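Local coordinates for putative uncharacterized protein (Actinomyces odontolyticus, PDB 3UP9), which probably binds L-methionine as a membrane-attached lipoprotein of the NlpA family, and holds selenomethionine in its pocket in this crystal, at residues A[109-112]-A[117-120]; A[159-164]-A[171-176]; A[140-145]-A[151-156]; A[43-48]-A[60-65]; A[13-18]-A[178-183]. All blocks are in the same frame, centred on the assembly; numbering follows the deposited sequence.

In the fold
Followed from the N terminus, the chain opens contact 5 at 13-18 and closes it only at 178-183, so the other four loops all nest inside that one. They come in series and none cross: contact 4 closes first (43-48 with 60-65), then contact 1 (109-112 with 117-120), contact 3 (140-145 with 151-156) and contact 2 (159-164 with 171-176). Contact 4 belongs to the larger sheet through strand 59-64. Contacts 1, 2 and 3 share the five-stranded sheet, in which strands 151-156, 107-112 and 170-173 are neighbours. Contact 5 joins helix 15-28 to helix 175-180, which contact 2 also uses. Contacts 1, 2 and 4 touch the selenomethionine, as does His18 of contact 5.

Contact 1. Residues A[109-112]-A[117-120]; sequences IGII and NQSR. With MSE (selenomethionine), chain B.
Gln118 and Ile112 share the one hydrogen bond between 109-112 and 117-120. NE2 of Gln118 donates to O of Ile112 at 2.8 Å with an N-H...O angle of 169°; the oxygen lies close to the amide plane and the donor in the carbonyl plane. CG of Gln118, anti to the backbone N (chi1 -178°), starts an extended chain that carries the amide beside the strand end. There OE1 also takes Ile142 N, and NE2 serves Glu155 OE2 as well, which should fix the rotation of the amide.

Apolar contacts flank this bond. The CG2 branch of Ile112 presses on Asn117 CB at 3.4 Å, and CD1 of Ile111 meets Gln118 CG at 3.9 Å, the two side chains crossing at about a right angle.

The unit is a strand, a short connection and a helix: strand 107-112 leads into helix 115-127, whose first turns face the ligand cleft of this periplasmic-binding-protein fold.

Ligand contacts come from the helix side. Arg120 extends from CG to NE and its NH1 donates to selenomethionine OXT at 2.9 Å, with an N-H...O angle of 145°, near the guanidinium plane and at its edge; NE forms a salt bridge with Glu193. The Asn117 amide lies by the selenoether, with ND2 3.6 Å from the ligand SE. Asp114 accepts from that ND2, while OD1 of Asn117 takes Asn174 ND2.

Contact 2. Residues A[159-164]-A[171-176]; sequences PQLVRS and AVINGN. With MSE (selenomethionine), chain B.
Leu161 meets a flat group in the Val172 peptide, whose O lies 3.4 Å from its CD2 and 3.7 Å from its CD1. The second flat group, the Asn174 amide, turns to the ligand: ND2 donates to selenomethionine OXT at 3.0 Å, almost straight at 174°. The weak bond from the ligand N to Asn176 OD1 is doubtful, since that oxygen sits too close to another atom.

Between the backbones, the apolar packing centres on Ile173. Its CG1 touches Leu161 CB at 4.1 Å, and its CD1 meets Val162 CG2 at 4.0 Å, with Val162 and Ile173 crossing at about a right angle. Ser164 OG stands between the backbone N and the carbonyl carbon (chi1 76°), donating from there to Leu161 O at 2.6 Å and resting on Ala171 CB at 3.6 Å. With an alanine at Ser164, Leu161 O would probably lose its side-chain donor and a gap would open beside the Ala171 methyl.

Around this pair, strand 170-173 runs between strands 107-112 and 91-93, bonded to Gly110 on one side and to Phe93 and Gly91 on the other. Leu161 also packs on Ile112 and Val156, and Val172 on Ala121 and Leu125 of helix 115-127.

Contact 3. Residues A[140-145]-A[151-156]; sequences VNINTV and FDFREV
Ile142 and Phe153 have the nearest CA atoms of the two segments, 7.1 Å apart, and no backbone hydrogen bond links 140-145 to strand 151-156. The first segment is a compact turn instead. O of Asn141 accepts from Thr144 N at 2.9 Å and also from Val145 N, and a weak bond from Asn143 N to Asn141 OD1 has the connectivity of an Asx turn. This folding brings the side chains of Ile142 and Val145 to the strand.

The two branches of Ile142 divide the work. CG2 makes a CH-pi contact over one face of the Phe153 ring, 4.0 Å from the centroid and 28° off the normal. CG1 stands between the backbone N and the carbonyl carbon (chi1 63°), a placement that carries CD1 to Glu155, 3.5 Å from its CG. On the opposite face of the Phe153 ring lies Phe151 CE2, 3.4 Å above the plane and over its centre, so the ring is clasped from above and below. Val145 CG2 adds a looser, oblique contact at 4.4 Å from Phe153 CE2. Exchanging Ile142 for an alanine would probably strip one face of the Phe153 ring of its cover and leave the Glu155 methylene without its apolar neighbour. The carboxylate of Glu155 turns instead to Gln118.

Strand 151-156 is an outermost strand of the five-stranded sheet, bonded to strand 107-112. The Phe153 side chain packs on Leu122 and Leu125 of helix 115-127 and on Val131, while Ile142 also touches Ile111 of strand 107-112.

Contact 4. Residues A[43-48]-A[60-65]; sequences TDYVQP and NFYQTV. With MSE (selenomethionine), chain B.
Asn60 ND2 reaches Pro48 O at 3.0 Å in a weak hydrogen bond with an N-H...O angle of 149°, and its stronger partner is Asn49 OD1 of helix 46-53. A further bond from Tyr62 OH to Tyr45 O, modelled at 2.5 Å, is weak and doubtfully short. Asp44 OD1 caps Gln47 N at 3.3 Å as the chain enters that helix.

Packing is arranged round the Tyr62 ring. Pro48 lies across one face, with CG 3.7 Å from the centroid and 9° off the normal, a CH-pi contact. The CB of Gln63, the next residue, covers the opposite face, and Tyr45 CD1 comes in at the edge, 3.8 Å from Tyr62 CD2. CG of Tyr62 stands between the backbone N and the carbonyl carbon (chi1 84°), which swings the ring off the strand toward Pro48. The Tyr45 ring takes the ligand: selenomethionine CE sits 3.2 Å above its plane, over the centre. Thr64 CG2 touches the ligand O at 3.2 Å.

The result is the aromatic part of a methionine pocket, where rings from a loop and from strand 59-64 line the cleft around the ligand methyl, consistent with an NlpA-type binding protein.

Contact 5. Residues A[13-18]-A[178-183]; sequences ATPSPH and AQEGGK
Ser16 OG donates to Gln179 OE1 at 2.7 Å, the one direct hydrogen bond between 13-18 and 178-183. The hydroxyl lies in the carbonyl plane on a lone pair, with a C=O...O angle of 136°. Ser16 OG is anti to the backbone N (chi1 -168°), which sends it out to the helix opposite, and Ser16 CB packs on Gln179 CB at 3.8 Å. Pro15 and Glu180 cross at about a right angle, with Pro15 CB 3.4 Å from Glu180 OE2. Water 1 spans the space between the segments: it accepts from Ser16 N at 3.0 Å and lies 3.1 Å from Glu180 OE2.

A second shell sets these groups. Gln179 OE1 accepts from Trp236 NE1 as well, so two donors hold that oxygen. A cis peptide bond precedes Pro17, whose CG lies over one face of the His18 ring, offset toward its rim; His18 touches the ligand and its NE2 bonds to Asn202 OD1. Helix 175-180 ends in a Schellman motif: Lys183 N bonds to Ala178 O at 2.9 Å and Gly182 N to Gln179 O at 3.2 Å, with Gly182 at positive phi as the C-prime residue.

The contact thus joins the start of helix 15-28, which follows a strand of the larger sheet, to helix 175-180, which follows a strand of the five-stranded sheet. One hydrogen bond between neutral groups, a water between Ser16 N and the Glu180 carboxylate, and the Pro15 ring against that carboxylate make a mostly polar grip of small area, consistent with an interface between two lobes that close round the ligand.

Contact 1. Residues A[109-112]-A[117-120]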
# COMPACT_ATOMS: atom_id res chain seq x y z
N ILE A 109 15.37 -6.27 12.23
CA ILE A 109 14.34 -6.27 11.18
C ILE A 109 13.72 -4.90 11.22
O ILE A 109 13.16 -4.51 12.22
CB ILE A 109 13.26 -7.35 11.35
CG1 ILE A 109 13.88 -8.77 11.34
CG2 ILE A 109 12.18 -7.23 10.26
CD1 ILE A 109 12.90 -9.92 11.40
N GLY A 110 13.89 -4.16 10.13
CA GLY A 110 13.16 -2.92 9.90
C GLY A 110 11.68 -3.14 9.70
O GLY A 110 11.26 -4.05 8.97
N ILE A 111 10.87 -2.31 10.34
CA ILE A 111 9.42 -2.45 10.32
C ILE A 111 8.82 -1.03 10.28
O ILE A 111 9.29 -0.13 10.95
CB ILE A 111 8.94 -3.26 11.56
CG1 ILE A 111 7.47 -3.70 11.44
CG2 ILE A 111 9.21 -2.49 12.88
CD1 ILE A 111 7.13 -4.92 12.31
N ILE A 112 7.81 -0.84 9.45
CA ILE A 112 7.13 0.44 9.33
C ILE A 112 6.50 0.89 10.69
O ILE A 112 6.20 0.08 11.59
CB ILE A 112 6.03 0.35 8.21
CG1 ILE A 112 5.75 1.73 7.59
CG2 ILE A 112 4.76 -0.33 8.77
CD1 ILE A 112 4.97 1.74 6.30
N ASN A 117 -0.07 -0.95 9.07
CA ASN A 117 0.98 -1.62 8.30
C ASN A 117 2.01 -2.36 9.15
O ASN A 117 2.51 -3.42 8.71
CB ASN A 117 1.67 -0.65 7.31
CG ASN A 117 0.75 -0.24 6.18
OD1 ASN A 117 0.22 -1.09 5.45
ND2 ASN A 117 0.51 1.04 6.08
N GLN A 118 2.31 -1.85 10.35
CA GLN A 118 3.13 -2.58 11.32
C GLN A 118 2.38 -3.84 11.76
O GLN A 118 2.94 -4.96 11.84
CB GLN A 118 3.46 -1.70 12.54
CG GLN A 118 4.34 -2.42 13.52
CD GLN A 118 4.89 -1.57 14.61
OE1 GLN A 118 4.73 -1.90 15.81
NE2 GLN A 118 5.60 -0.48 14.23
N SER A 119 1.11 -3.67 12.02
CA SER A 119 0.29 -4.81 12.36
C SER A 119 0.30 -5.88 11.24
O SER A 119 0.53 -7.08 11.50
CB SER A 119 -1.12 -4.37 12.72
OG SER A 119 -1.84 -5.54 12.97
N ARG A 120 0.16 -5.44 9.99
CA ARG A 120 0.15 -6.37 8.87
C ARG A 120 1.53 -7.12 8.68
O ARG A 120 1.55 -8.32 8.38
CB ARG A 120 -0.29 -5.62 7.63
CG ARG A 120 -0.15 -6.37 6.33
CD ARG A 120 -0.55 -5.43 5.21
NE ARG A 120 -0.53 -6.02 3.87
CZ ARG A 120 -0.55 -5.27 2.77
NH1 ARG A 120 -0.65 -3.96 2.86
NH2 ARG A 120 -0.56 -5.82 1.59
N MSE B . 0.20 0.48 -1.47
CA MSE B . 0.24 -0.04 -0.08
C MSE B . -0.16 -1.49 0.02
O MSE B . -1.05 -1.95 -0.75
OXT MSE B . 0.40 -2.17 0.89
CB MSE B . -0.66 0.77 0.81
CG MSE B . -0.58 0.39 2.32
SE MSE B . -1.79 1.47 3.34
CE MSE B . -1.23 3.34 2.89

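Contact 2. Residues A[159-164]-A[171-176]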
# COMPACT_ATOMS: atom_id res chain seq x y z
N PRO A 159 9.04 5.67 3.90
CA PRO A 159 9.92 5.92 2.75
C PRO A 159 11.40 5.60 3.04
O PRO A 159 12.20 5.67 2.13
CB PRO A 159 9.74 7.42 2.46
CG PRO A 159 8.49 7.80 3.13
CD PRO A 159 8.28 6.87 4.29
N GLN A 160 11.73 5.30 4.30
CA GLN A 160 13.09 4.95 4.73
C GLN A 160 13.31 3.42 4.75
O GLN A 160 14.42 2.93 5.02
CB GLN A 160 13.35 5.57 6.13
CG GLN A 160 13.42 7.09 6.14
CD GLN A 160 14.39 7.60 5.09
OE1 GLN A 160 15.59 7.29 5.11
NE2 GLN A 160 13.87 8.36 4.13
N LEU A 161 12.24 2.67 4.48
CA LEU A 161 12.30 1.18 4.51
C LEU A 161 13.37 0.56 3.58
O LEU A 161 14.18 -0.25 4.05
CB LEU A 161 10.91 0.57 4.24
CG LEU A 161 9.99 0.57 5.46
CD1 LEU A 161 8.58 0.34 4.99
CD2 LEU A 161 10.40 -0.43 6.52
N VAL A 162 13.34 0.88 2.29
CA VAL A 162 14.33 0.38 1.32
C VAL A 162 15.73 0.79 1.72
O VAL A 162 16.59 -0.05 1.80
CB VAL A 162 14.06 0.84 -0.12
CG1 VAL A 162 15.22 0.43 -1.08
CG2 VAL A 162 12.76 0.27 -0.58
N ARG A 163 15.96 2.07 2.01
CA ARG A 163 17.26 2.53 2.60
C ARG A 163 17.70 1.73 3.87
O ARG A 163 18.89 1.51 4.06
CB ARG A 163 17.22 4.06 2.89
CG ARG A 163 18.46 4.71 3.50
CD ARG A 163 19.69 4.46 2.62
NE ARG A 163 20.90 5.29 2.91
CZ ARG A 163 21.97 4.93 3.65
NH1 ARG A 163 22.05 3.77 4.29
NH2 ARG A 163 23.00 5.78 3.78
N SER A 164 16.75 1.26 4.70
CA SER A 164 17.09 0.56 5.94
C SER A 164 17.72 -0.79 5.68
O SER A 164 18.37 -1.33 6.55
CB SER A 164 15.90 0.43 6.90
OG SER A 164 14.99 -0.57 6.47
N ALA A 171 14.08 -6.14 6.14
CA ALA A 171 13.04 -5.12 6.41
C ALA A 171 11.72 -5.59 5.81
O ALA A 171 11.76 -6.24 4.76
CB ALA A 171 13.45 -3.76 5.85
N VAL A 172 10.59 -5.32 6.46
CA VAL A 172 9.27 -5.63 5.86
C VAL A 172 8.78 -4.40 5.10
O VAL A 172 8.73 -3.32 5.66
CB VAL A 172 8.22 -6.10 6.91
CG1 VAL A 172 6.97 -6.63 6.21
CG2 VAL A 172 8.86 -7.20 7.83
N ILE A 173 8.41 -4.56 3.82
CA ILE A 173 8.25 -3.43 2.94
C ILE A 173 7.02 -3.57 2.03
O ILE A 173 6.99 -4.44 1.18
CB ILE A 173 9.48 -3.18 2.04
CG1 ILE A 173 10.81 -3.24 2.82
CG2 ILE A 173 9.32 -1.84 1.31
CD1 ILE A 173 12.04 -2.75 2.01
N ASN A 174 6.07 -2.62 2.14
CA ASN A 174 4.91 -2.54 1.27
C ASN A 174 5.31 -2.38 -0.17
O ASN A 174 6.34 -1.69 -0.51
CB ASN A 174 4.01 -1.35 1.69
CG ASN A 174 3.47 -1.47 3.12
OD1 ASN A 174 4.19 -1.29 4.11
ND2 ASN A 174 2.20 -1.78 3.22
N GLY A 175 4.51 -2.97 -1.06
CA GLY A 175 4.77 -2.91 -2.52
C GLY A 175 5.16 -1.57 -3.11
O GLY A 175 6.19 -1.47 -3.77
N ASN A 176 4.37 -0.52 -2.85
CA ASN A 176 4.65 0.82 -3.37
C ASN A 176 6.06 1.27 -3.07
O ASN A 176 6.65 1.87 -3.93
CB ASN A 176 3.64 1.89 -2.90
CG ASN A 176 3.71 2.17 -1.41
OD1 ASN A 176 3.28 1.34 -0.59
ND2 ASN A 176 4.24 3.32 -1.04
N MSE B . 0.20 0.48 -1.47
CA MSE B . 0.24 -0.04 -0.08
C MSE B . -0.16 -1.49 0.02
O MSE B . -1.05 -1.95 -0.75
OXT MSE B . 0.40 -2.17 0.89
CB MSE B . -0.66 0.77 0.81
CG MSE B . -0.58 0.39 2.32
SE MSE B . -1.79 1.47 3.34
CE MSE B . -1.23 3.34 2.89

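Contact 3. Residues A[140-145]-A[151-156]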
# COMPACT_ATOMS: atom_id res chain seq x y z
N VAL A 140 -2.15 -5.03 17.84
CA VAL A 140 -0.90 -5.73 17.42
C VAL A 140 0.25 -4.79 16.97
O VAL A 140 0.21 -4.17 15.88
CB VAL A 140 -1.17 -6.77 16.29
CG1 VAL A 140 0.10 -7.53 15.90
CG2 VAL A 140 -2.29 -7.73 16.67
N ASN A 141 1.29 -4.73 17.80
CA ASN A 141 2.44 -3.86 17.57
C ASN A 141 3.77 -4.44 18.14
O ASN A 141 3.76 -5.44 18.85
CB ASN A 141 2.13 -2.45 18.10
CG ASN A 141 2.02 -2.36 19.62
OD1 ASN A 141 2.89 -2.84 20.38
ND2 ASN A 141 0.96 -1.72 20.08
N ILE A 142 4.91 -3.83 17.82
CA ILE A 142 6.20 -4.38 18.28
C ILE A 142 6.33 -4.60 19.79
O ILE A 142 7.06 -5.52 20.19
CB ILE A 142 7.45 -3.62 17.73
CG1 ILE A 142 7.53 -2.14 18.18
CG2 ILE A 142 7.52 -3.80 16.22
CD1 ILE A 142 8.80 -1.40 17.72
N ASN A 143 5.60 -3.81 20.61
CA ASN A 143 5.56 -4.01 22.08
C ASN A 143 4.54 -5.05 22.59
O ASN A 143 4.61 -5.39 23.76
CB ASN A 143 5.28 -2.70 22.85
CG ASN A 143 6.16 -1.56 22.40
OD1 ASN A 143 7.39 -1.68 22.30
ND2 ASN A 143 5.52 -0.45 22.07
N THR A 144 3.59 -5.52 21.78
CA THR A 144 2.59 -6.50 22.27
C THR A 144 2.75 -7.93 21.72
O THR A 144 2.09 -8.83 22.20
CB THR A 144 1.11 -6.00 22.11
OG1 THR A 144 0.68 -6.15 20.76
CG2 THR A 144 0.96 -4.54 22.55
N VAL A 145 3.61 -8.14 20.72
CA VAL A 145 3.88 -9.49 20.18
C VAL A 145 5.02 -10.14 21.01
O VAL A 145 5.69 -9.43 21.77
CB VAL A 145 4.18 -9.45 18.68
CG1 VAL A 145 2.97 -8.85 17.98
CG2 VAL A 145 5.45 -8.67 18.37
N PHE A 151 16.04 -11.26 18.31
CA PHE A 151 16.36 -10.20 17.39
C PHE A 151 15.68 -8.91 17.90
O PHE A 151 14.92 -8.97 18.85
CB PHE A 151 15.86 -10.58 15.98
CG PHE A 151 14.34 -10.59 15.86
CD1 PHE A 151 13.60 -11.72 16.21
CD2 PHE A 151 13.67 -9.47 15.43
CE1 PHE A 151 12.22 -11.70 16.14
CE2 PHE A 151 12.27 -9.45 15.37
CZ PHE A 151 11.55 -10.55 15.73
N ASP A 152 15.94 -7.76 17.27
CA ASP A 152 15.26 -6.50 17.56
C ASP A 152 14.56 -5.95 16.33
O ASP A 152 15.11 -5.97 15.23
CB ASP A 152 16.28 -5.46 18.04
CG ASP A 152 16.98 -5.90 19.29
OD1 ASP A 152 16.28 -6.37 20.21
OD2 ASP A 152 18.22 -5.81 19.35
N PHE A 153 13.35 -5.44 16.53
CA PHE A 153 12.71 -4.64 15.51
C PHE A 153 13.27 -3.23 15.52
O PHE A 153 13.63 -2.70 16.56
CB PHE A 153 11.22 -4.55 15.73
CG PHE A 153 10.47 -5.83 15.47
CD1 PHE A 153 10.24 -6.24 14.19
CD2 PHE A 153 9.96 -6.58 16.53
CE1 PHE A 153 9.54 -7.40 13.95
CE2 PHE A 153 9.24 -7.73 16.29
CZ PHE A 153 9.04 -8.15 15.00
N ARG A 154 13.36 -2.63 14.35
CA ARG A 154 13.68 -1.20 14.29
C ARG A 154 12.65 -0.49 13.45
O ARG A 154 12.53 -0.75 12.25
CB ARG A 154 15.07 -0.96 13.71
CG ARG A 154 16.16 -1.61 14.49
CD ARG A 154 16.39 -0.92 15.80
NE ARG A 154 17.75 -1.28 16.14
CZ ARG A 154 18.84 -0.65 15.69
NH1 ARG A 154 18.76 0.47 14.93
NH2 ARG A 154 20.02 -1.13 16.03
N GLU A 155 11.89 0.39 14.10
CA GLU A 155 10.84 1.15 13.44
C GLU A 155 11.47 2.16 12.56
O GLU A 155 12.36 2.85 12.96
CB GLU A 155 10.00 1.89 14.44
CG GLU A 155 9.05 1.02 15.22
CD GLU A 155 7.96 1.89 15.85
OE1 GLU A 155 8.23 3.08 16.07
OE2 GLU A 155 6.84 1.39 16.07
N VAL A 156 10.99 2.23 11.34
CA VAL A 156 11.52 3.09 10.34
C VAL A 156 10.27 3.70 9.71
O VAL A 156 9.20 3.07 9.66
CB VAL A 156 12.36 2.23 9.38
CG1 VAL A 156 12.42 2.80 7.99
CG2 VAL A 156 13.77 2.09 9.93

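Contact 4. Residues A[43-48]-A[60-65]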
# COMPACT_ATOMS: atom_id res chain seq x y z
N THR A 43 4.79 10.46 -1.62
CA THR A 43 5.72 9.34 -1.32
C THR A 43 5.56 8.74 0.11
O THR A 43 6.22 7.75 0.41
CB THR A 43 7.19 9.66 -1.65
OG1 THR A 43 7.50 10.90 -1.14
CG2 THR A 43 7.51 9.71 -3.21
N ASP A 44 4.70 9.32 0.93
CA ASP A 44 4.39 8.76 2.25
C ASP A 44 2.84 8.63 2.44
O ASP A 44 2.07 9.06 1.59
CB ASP A 44 5.03 9.57 3.40
CG ASP A 44 4.10 10.61 3.97
OD1 ASP A 44 3.20 11.00 3.22
OD2 ASP A 44 4.22 11.03 5.16
N TYR A 45 2.43 8.05 3.57
CA TYR A 45 1.07 7.61 3.77
C TYR A 45 0.20 8.64 4.48
O TYR A 45 -1.00 8.66 4.25
CB TYR A 45 1.05 6.27 4.51
CG TYR A 45 1.56 5.04 3.73
CD1 TYR A 45 1.57 5.02 2.34
CD2 TYR A 45 1.94 3.87 4.41
CE1 TYR A 45 1.99 3.91 1.65
CE2 TYR A 45 2.34 2.73 3.72
CZ TYR A 45 2.36 2.76 2.34
OH TYR A 45 2.73 1.65 1.61
N VAL A 46 0.81 9.48 5.31
CA VAL A 46 0.14 10.47 6.12
C VAL A 46 -0.46 11.60 5.26
O VAL A 46 -1.63 11.98 5.39
CB VAL A 46 1.10 11.04 7.23
CG1 VAL A 46 0.46 12.20 7.94
CG2 VAL A 46 1.45 9.95 8.25
N GLN A 47 0.32 12.05 4.31
CA GLN A 47 0.07 13.26 3.58
C GLN A 47 -1.11 13.26 2.63
O GLN A 47 -1.82 14.24 2.59
CB GLN A 47 1.36 13.57 2.81
CG GLN A 47 1.95 14.89 3.10
CD GLN A 47 3.03 14.85 4.10
OE1 GLN A 47 2.79 15.15 5.27
NE2 GLN A 47 4.26 14.58 3.65
N PRO A 48 -1.34 12.20 1.84
CA PRO A 48 -2.56 12.17 0.97
C PRO A 48 -3.91 12.23 1.70
O PRO A 48 -4.86 12.80 1.20
CB PRO A 48 -2.46 10.80 0.26
CG PRO A 48 -1.04 10.40 0.38
CD PRO A 48 -0.54 10.97 1.67
N ASN A 60 -8.01 10.34 -3.28
CA ASN A 60 -6.66 9.77 -3.33
C ASN A 60 -6.77 8.28 -3.66
O ASN A 60 -7.81 7.66 -3.48
CB ASN A 60 -5.77 10.06 -2.08
CG ASN A 60 -6.31 9.48 -0.78
OD1 ASN A 60 -6.79 8.34 -0.76
ND2 ASN A 60 -6.20 10.25 0.33
N PHE A 61 -5.69 7.74 -4.18
CA PHE A 61 -5.63 6.34 -4.57
C PHE A 61 -4.24 5.83 -4.18
O PHE A 61 -3.28 5.97 -4.94
CB PHE A 61 -5.93 6.15 -6.07
CG PHE A 61 -5.75 4.74 -6.54
CD1 PHE A 61 -6.28 3.67 -5.81
CD2 PHE A 61 -5.02 4.47 -7.71
CE1 PHE A 61 -6.09 2.36 -6.25
CE2 PHE A 61 -4.85 3.16 -8.16
CZ PHE A 61 -5.37 2.10 -7.43
N TYR A 62 -4.14 5.31 -2.95
CA TYR A 62 -2.86 4.86 -2.40
C TYR A 62 -2.99 3.90 -1.23
O TYR A 62 -2.01 3.31 -0.86
CB TYR A 62 -2.00 6.05 -1.94
CG TYR A 62 -2.31 6.56 -0.55
CD1 TYR A 62 -3.43 7.36 -0.31
CD2 TYR A 62 -1.50 6.26 0.51
CE1 TYR A 62 -3.73 7.83 0.96
CE2 TYR A 62 -1.80 6.71 1.77
CZ TYR A 62 -2.93 7.48 2.00
OH TYR A 62 -3.20 7.95 3.27
N GLN A 63 -4.18 3.77 -0.64
CA GLN A 63 -4.32 3.10 0.63
C GLN A 63 -5.22 1.85 0.59
O GLN A 63 -6.02 1.67 -0.32
CB GLN A 63 -4.76 4.10 1.70
CG GLN A 63 -6.23 4.36 1.78
CD GLN A 63 -6.53 5.60 2.58
OE1 GLN A 63 -6.42 5.58 3.79
NE2 GLN A 63 -6.91 6.68 1.90
N THR A 64 -5.01 0.99 1.58
CA THR A 64 -5.65 -0.28 1.71
C THR A 64 -6.84 -0.04 2.62
O THR A 64 -6.88 0.92 3.37
CB THR A 64 -4.70 -1.38 2.31
OG1 THR A 64 -4.30 -1.01 3.67
CG2 THR A 64 -3.43 -1.59 1.43
N VAL A 65 -7.79 -0.96 2.55
CA VAL A 65 -9.02 -0.90 3.32
C VAL A 65 -8.74 -0.92 4.81
O VAL A 65 -9.31 -0.12 5.52
CB VAL A 65 -10.08 -1.94 2.81
CG1 VAL A 65 -11.11 -2.30 3.92
CG2 VAL A 65 -10.77 -1.41 1.56
N MSE B . 0.20 0.48 -1.47
CA MSE B . 0.24 -0.04 -0.08
C MSE B . -0.16 -1.49 0.02
O MSE B . -1.05 -1.95 -0.75
OXT MSE B . 0.40 -2.17 0.89
CB MSE B . -0.66 0.77 0.81
CG MSE B . -0.58 0.39 2.32
SE MSE B . -1.79 1.47 3.34
CE MSE B . -1.23 3.34 2.89

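Contact 5. Residues A[13-18]-A[178-183]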
# COMPACT_ATOMS: atom_id res chain seq x y z
N ALA A 13 -1.68 10.16 -5.28
CA ALA A 13 -1.37 8.75 -5.52
C ALA A 13 0.09 8.53 -5.26
O ALA A 13 0.89 9.42 -5.53
CB ALA A 13 -1.71 8.35 -6.94
N THR A 14 0.46 7.37 -4.73
CA THR A 14 1.88 6.99 -4.65
C THR A 14 2.36 6.69 -6.07
O THR A 14 1.56 6.35 -6.96
CB THR A 14 2.14 5.82 -3.66
OG1 THR A 14 1.13 4.81 -3.83
CG2 THR A 14 2.18 6.36 -2.19
N PRO A 15 3.65 6.82 -6.34
CA PRO A 15 3.98 6.74 -7.79
C PRO A 15 3.72 5.40 -8.49
O PRO A 15 3.28 5.40 -9.64
CB PRO A 15 5.45 7.05 -7.84
CG PRO A 15 5.72 7.79 -6.58
CD PRO A 15 4.76 7.35 -5.55
N SER A 16 4.04 4.28 -7.84
CA SER A 16 3.89 2.97 -8.48
C SER A 16 3.27 2.00 -7.50
O SER A 16 3.76 1.86 -6.40
CB SER A 16 5.22 2.43 -9.00
OG SER A 16 4.98 1.33 -9.84
N PRO A 17 2.20 1.32 -7.89
CA PRO A 17 1.45 1.34 -9.17
C PRO A 17 0.47 2.51 -9.41
O PRO A 17 0.03 2.73 -10.57
CB PRO A 17 0.65 0.02 -9.12
CG PRO A 17 0.42 -0.21 -7.66
CD PRO A 17 1.67 0.29 -6.97
N HIS A 18 0.11 3.22 -8.35
CA HIS A 18 -1.10 4.03 -8.37
C HIS A 18 -1.03 5.15 -9.39
O HIS A 18 -1.91 5.23 -10.22
CB HIS A 18 -1.41 4.58 -6.96
CG HIS A 18 -1.39 3.52 -5.89
ND1 HIS A 18 -0.25 3.04 -5.40
CD2 HIS A 18 -2.43 2.84 -5.24
CE1 HIS A 18 -0.55 2.09 -4.48
NE2 HIS A 18 -1.88 1.96 -4.41
N ALA A 178 8.71 -0.88 -2.23
CA ALA A 178 9.55 -1.84 -2.93
C ALA A 178 9.69 -1.37 -4.37
O ALA A 178 10.76 -1.43 -4.91
CB ALA A 178 8.98 -3.27 -2.86
N GLN A 179 8.60 -0.89 -4.96
CA GLN A 179 8.58 -0.42 -6.34
C GLN A 179 9.52 0.76 -6.53
O GLN A 179 10.34 0.76 -7.44
CB GLN A 179 7.18 -0.03 -6.78
CG GLN A 179 6.16 -1.16 -7.00
CD GLN A 179 6.24 -1.78 -8.38
OE1 GLN A 179 5.93 -1.12 -9.38
NE2 GLN A 179 6.71 -3.03 -8.44
N GLU A 180 9.40 1.77 -5.66
CA GLU A 180 10.28 2.92 -5.67
C GLU A 180 11.72 2.46 -5.60
O GLU A 180 12.53 3.02 -6.28
CB GLU A 180 10.01 3.86 -4.50
CG GLU A 180 8.90 4.88 -4.70
CD GLU A 180 9.09 5.66 -5.96
OE1 GLU A 180 10.09 6.43 -6.06
OE2 GLU A 180 8.27 5.44 -6.88
N GLY A 181 12.04 1.44 -4.80
CA GLY A 181 13.42 0.94 -4.65
C GLY A 181 13.99 -0.01 -5.69
O GLY A 181 15.07 -0.60 -5.48
N GLY A 182 13.29 -0.18 -6.82
CA GLY A 182 13.73 -1.07 -7.89
C GLY A 182 13.54 -2.54 -7.53
O GLY A 182 14.17 -3.41 -8.07
N LYS A 183 12.66 -2.83 -6.60
CA LYS A 183 12.50 -4.20 -6.15
C LYS A 183 11.17 -4.80 -6.64
O LYS A 183 10.22 -4.09 -6.93
CB LYS A 183 12.64 -4.24 -4.64
CG LYS A 183 14.01 -3.69 -4.23
CD LYS A 183 14.32 -3.94 -2.78
CE LYS A 183 15.71 -3.43 -2.45
NZ LYS A 183 16.56 -3.49 -3.66
O HOH W 1 5.84 4.13 -5.48